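Local coordinates for argininosuccinate lyase (Chelativorans sp., PDB 6RXA) that catalyses C-N bond cleavage or formation as an EDDS lyase of the aspartase/fumarase superfamily, here an engineered variant for enantioselective synthesis of artificial dipeptide sweetener synthons, at the interface of chains A and B and the interface of chains A and C. Coordinates in Å, arbitrary orientation; residue numbers count along the deposited sequence, not the author numbering. Chains: chain A/B/C, Argininosuccinate lyase.

Contact 1: the interface of chains A and B. Residues chain A 224-228, 230; chain B 173, 177, 446-447, 457.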
loop_
_atom_site.group_PDB
_atom_site.type_symbol
_atom_site.label_atom_id
_atom_site.label_comp_id
_atom_site.label_asym_id
_atom_site.label_seq_id
_atom_site.Cartn_x
_atom_site.Cartn_y
_atom_site.Cartn_z
ATOM N N LEU A 224 18.638 17.921 19.501
ATOM C CA LEU A 224 18.308 16.670 20.163
ATOM C C LEU A 224 16.891 16.222 19.821
ATOM O O LEU A 224 16.005 17.038 19.560
ATOM C CB LEU A 224 18.366 16.825 21.687
ATOM C CG LEU A 224 19.718 17.230 22.268
ATOM C CD1 LEU A 224 19.627 17.303 23.767
ATOM C CD2 LEU A 224 20.819 16.273 21.827
ATOM N N VAL A 225 16.683 14.907 19.821
ATOM C CA VAL A 225 15.358 14.352 20.093
ATOM C C VAL A 225 15.268 14.389 21.615
ATOM O O VAL A 225 16.021 13.686 22.302
ATOM C CB VAL A 225 15.204 12.923 19.575
ATOM C CG1 VAL A 225 13.797 12.405 19.911
ATOM C CG2 VAL A 225 15.485 12.798 18.077
ATOM N N VAL A 226 14.410 15.246 22.151
ATOM C CA VAL A 226 14.516 15.578 23.566
ATOM C C VAL A 226 13.983 14.451 24.443
ATOM O O VAL A 226 14.745 13.817 25.181
ATOM C CB VAL A 226 13.856 16.931 23.887
ATOM C CG1 VAL A 226 13.933 17.234 25.385
ATOM C CG2 VAL A 226 14.531 18.038 23.065
ATOM N N ASN A 227 12.690 14.182 24.361
ATOM C CA ASN A 227 12.070 13.185 25.224
ATOM C C ASN A 227 12.644 11.797 24.946
ATOM O O ASN A 227 12.799 11.391 23.792
ATOM C CB ASN A 227 10.560 13.210 25.024
ATOM C CG ASN A 227 9.857 12.185 25.861
ATOM O OD1 ASN A 227 9.802 11.014 25.488
ATOM N ND2 ASN A 227 9.299 12.615 26.996
ATOM N N SER A 228 12.999 11.092 26.026
ATOM C CA SER A 228 13.714 9.825 25.897
ATOM C C SER A 228 12.867 8.736 25.249
ATOM O O SER A 228 13.413 7.876 24.544
ATOM C CB SER A 228 14.212 9.353 27.259
ATOM O OG SER A 228 13.135 9.182 28.163
ATOM N N GLU A 230 10.500 9.388 22.933
ATOM C CA GLU A 230 10.551 9.773 21.526
ATOM C C GLU A 230 11.900 9.407 20.917
ATOM O O GLU A 230 11.961 9.033 19.741
ATOM C CB GLU A 230 10.250 11.268 21.390
ATOM C CG GLU A 230 10.236 11.810 19.966
ATOM C CD GLU A 230 9.106 11.281 19.101
ATOM O OE1 GLU A 230 8.380 10.336 19.500
ATOM O OE2 GLU A 230 8.940 11.827 17.992
ATOM N N MET B 173 4.582 13.530 27.389
ATOM C CA MET B 173 5.422 14.484 26.683
ATOM C C MET B 173 6.131 13.863 25.487
ATOM O O MET B 173 6.547 14.602 24.595
ATOM C CB MET B 173 6.368 15.196 27.639
ATOM C CG MET B 173 5.611 16.099 28.619
ATOM S SD MET B 173 4.381 17.198 27.888
ATOM C CE MET B 173 5.447 18.309 26.983
ATOM N N GLU B 177 5.887 15.743 21.753
ATOM C CA GLU B 177 6.984 15.979 20.813
ATOM C C GLU B 177 6.662 15.393 19.442
ATOM O O GLU B 177 6.966 16.010 18.413
ATOM C CB GLU B 177 8.285 15.416 21.413
ATOM C CG GLU B 177 9.557 15.790 20.630
ATOM C CD GLU B 177 10.850 15.625 21.418
ATOM O OE1 GLU B 177 10.810 15.352 22.632
ATOM O OE2 GLU B 177 11.922 15.814 20.802
ATOM N N LYS B 446 17.963 16.064 30.199
ATOM C CA LYS B 446 17.009 16.516 29.188
ATOM C C LYS B 446 16.185 15.342 28.679
ATOM O O LYS B 446 16.734 14.317 28.253
ATOM C CB LYS B 446 17.730 17.179 28.021
ATOM C CG LYS B 446 18.446 18.475 28.373
ATOM C CD LYS B 446 19.177 19.016 27.150
ATOM C CE LYS B 446 19.771 20.384 27.394
ATOM N NZ LYS B 446 20.270 20.950 26.109
ATOM N N GLY B 447 14.861 15.499 28.717
ATOM C CA GLY B 447 13.941 14.505 28.193
ATOM C C GLY B 447 13.689 13.307 29.073
ATOM O O GLY B 447 13.069 12.339 28.627
ATOM N N SER B 457 10.110 20.494 29.912
ATOM C CA SER B 457 9.533 20.167 28.615
ATOM C C SER B 457 8.122 20.716 28.493
ATOM O O SER B 457 7.717 21.163 27.412
ATOM C CB SER B 457 9.520 18.652 28.409
ATOM O OG SER B 457 10.820 18.180 28.100
HETATM O O HOH W 1 9.996 15.223 28.030
#

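Contact 2: the interface of chains A and C. Residues chain A 89-90, 93, 97; chain C 5-6, 8.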
loop_
_atom_site.group_PDB
_atom_site.type_symbol
_atom_site.label_atom_id
_atom_site.label_comp_id
_atom_site.label_asym_id
_atom_site.label_seq_id
_atom_site.Cartn_x
_atom_site.Cartn_y
_atom_site.Cartn_z
ATOM N N LEU A 89 26.156 -6.436 20.554
ATOM C CA LEU A 89 26.701 -7.319 21.583
ATOM C C LEU A 89 27.870 -8.143 21.061
ATOM O O LEU A 89 28.870 -8.276 21.785
ATOM C CB LEU A 89 25.608 -8.174 22.233
ATOM C CG LEU A 89 24.692 -7.408 23.194
ATOM C CD1 LEU A 89 23.565 -8.303 23.696
ATOM C CD2 LEU A 89 25.485 -6.845 24.376
ATOM N N PRO A 90 27.831 -8.691 19.840
ATOM C CA PRO A 90 29.039 -9.337 19.300
ATOM C C PRO A 90 30.245 -8.415 19.234
ATOM O O PRO A 90 31.377 -8.837 19.522
ATOM C CB PRO A 90 28.586 -9.820 17.914
ATOM C CG PRO A 90 27.105 -10.085 18.098
ATOM C CD PRO A 90 26.633 -8.974 19.027
ATOM N N ALA A 93 31.662 -7.822 22.692
ATOM C CA ALA A 93 32.364 -9.005 23.182
ATOM C C ALA A 93 33.729 -9.145 22.526
ATOM O O ALA A 93 34.707 -9.520 23.186
ATOM C CB ALA A 93 31.508 -10.253 22.974
ATOM N N ARG A 97 37.368 -9.154 24.363
ATOM C CA ARG A 97 38.448 -10.103 24.095
ATOM C C ARG A 97 39.729 -9.384 23.692
ATOM O O ARG A 97 40.829 -9.902 23.921
ATOM C CB ARG A 97 38.045 -11.112 23.023
ATOM C CG ARG A 97 36.977 -12.086 23.491
ATOM C CD ARG A 97 36.751 -13.196 22.479
ATOM N NE ARG A 97 36.159 -12.711 21.230
ATOM C CZ ARG A 97 34.849 -12.615 21.014
ATOM N NH1 ARG A 97 33.985 -12.946 21.964
ATOM N NH2 ARG A 97 34.408 -12.171 19.852
ATOM N N VAL C 5 33.593 -19.007 19.467
ATOM C CA VAL C 5 33.092 -17.758 20.048
ATOM C C VAL C 5 31.612 -17.887 20.428
ATOM O O VAL C 5 30.803 -18.277 19.601
ATOM C CB VAL C 5 33.321 -16.590 19.073
ATOM C CG1 VAL C 5 32.452 -15.406 19.441
ATOM C CG2 VAL C 5 34.785 -16.180 19.063
ATOM N N PRO C 6 31.262 -17.553 21.670
ATOM C CA PRO C 6 29.866 -17.698 22.098
ATOM C C PRO C 6 28.969 -16.671 21.425
ATOM O O PRO C 6 29.410 -15.600 21.002
ATOM C CB PRO C 6 29.914 -17.438 23.610
ATOM C CG PRO C 6 31.359 -17.329 23.973
ATOM C CD PRO C 6 32.093 -16.956 22.731
ATOM N N ALA C 8 27.054 -13.765 21.634
ATOM C CA ALA C 8 27.154 -12.701 22.622
ATOM C C ALA C 8 25.803 -12.165 23.066
ATOM O O ALA C 8 25.756 -11.426 24.057
ATOM C CB ALA C 8 27.987 -11.542 22.059
#

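Contact 1: the interface of chains A and B
B:Glu177 reaches out of helix 168-193 and presents both carboxylate oxygens to two successive backbone amides of chain A, those of A:Val226 and A:Asn227. Its CG stands anti to the backbone N (chi1 -171°) and the chain beyond is extended, which carries the carboxylate across to the loop of the other subunit. B:Glu177 OE2 accepts from A:Val226 N at 2.9 Å through its syn lone pair. B:Glu177 OE1 takes A:Asn227 N at 2.8 Å, also on the syn side but 18° out of the carboxylate plane. A glutamate suits this place because its paired acceptors match adjacent N-H groups and fix the rotation of its head.

A second group of bonds is made by A:Ser228, through its backbone N and its hydroxyl OG, which both donate to the carbonyl O of B:Gly447 from the same face of its plane, the N at 2.9 Å and the OG at 3.2 Å. A:Asn227 caps helix 228-233: its OD1 accepts from A:Glu230 N, while ND2 shares a water with B:Ser457 OG. The cap holds the amide steady where it lies against the backbone of B:Met173. The nearby helix start would probably help to stabilise a negative charge on B:Glu177, although A:Glu230, if also charged, with its OE2 5.7 Å from B:Glu177 OE2, may partly offset this.

Apolar packing fills in around the bonds. A:Leu224 sets its CD1 methyl across the extended aliphatic chain of B:Lys446 at about a right angle, 3.8 Å from CD. B:Gly447 has a positive phi, a conformation that glycine adopts easily, and with no side chain it lets the two backbones come close: its CA lies 3.7 Å from A:Asn227 CA. The CG1 methyl of A:Val226, anti to its own backbone N, reaches to 3.9 Å from that same B:Gly447 CA.

Contact 2: the interface of chains A and C
C:Ala8 and C:Val5, from the N-terminal segment of chain C, pack on A:Leu89, A:Pro90, A:Ala93 and A:Arg97 of helix 88-99. The patch is held by shape and apolar contact; no nitrogen or oxygen of one side comes within bonding reach of the other.

Small groups meet at the start of the helix. The CB methyl of C:Ala8 sits over the A:Leu89-A:Pro90 junction, 3.4 Å from the carbonyl O of A:Leu89 and 3.7 Å from A:Pro90 CA. A little farther along, it meets the A:Ala93 methyl tip to tip, CB to CB at 3.9 Å. Alanine on both sides keeps the segment close to the helix, and proline suits the first turn, where its lack of an N-H costs no helical bond. A:Leu89 adds its CB, 3.7 Å from the carbonyl O of C:Ala8.

The second group is a methyl-on-guanidinium contact. A:Arg97 bends at chi3 (-67°), folding its flat head back along its own helix until one face looks toward the carbonyl O of A:Ala93, which lies toward the rim. On the opposite face C:Val5 places CG2 4.0 Å above the plane, over its centre, while CG1 sits toward the rim, 3.8 Å from both A:Arg97 NH1 and NH2. The branched valine thus meets the guanidinium with one methyl at its middle and one at its NH1/NH2 end, a van der Waals contact without a hydrogen bond from the guanidinium to C:Val5. An alanine in place of A:Arg97 would probably leave both C:Val5 methyls without a surface to rest on and the start of chain C freer to move.

In the fold, A:Leu89, A:Ala93 and A:Arg97 recur every four residues on one side of helix 88-99, a short helix between the 3-10 helices 83-85 and 101-107, while C:Val5 is the first modelled residue of its chain, well ahead of helix 20-31.

Contact 1 and contact 2 lie about 33 Å apart, measured between the centres of their C-alpha atoms, and have no residue or helix in common. Chain A links them, meeting chain B in one and chain C in the other. Contact 1 joins a loop and helix start to two long helices and a loop of its neighbour, and is mainly polar; contact 2 lays a chain terminus on a short helix and is apolar. Each recurs with the chains exchanged, because both interfaces are two-fold symmetric. Together they help hold the four-subunit assembly, the tetramer typical of this superfamily.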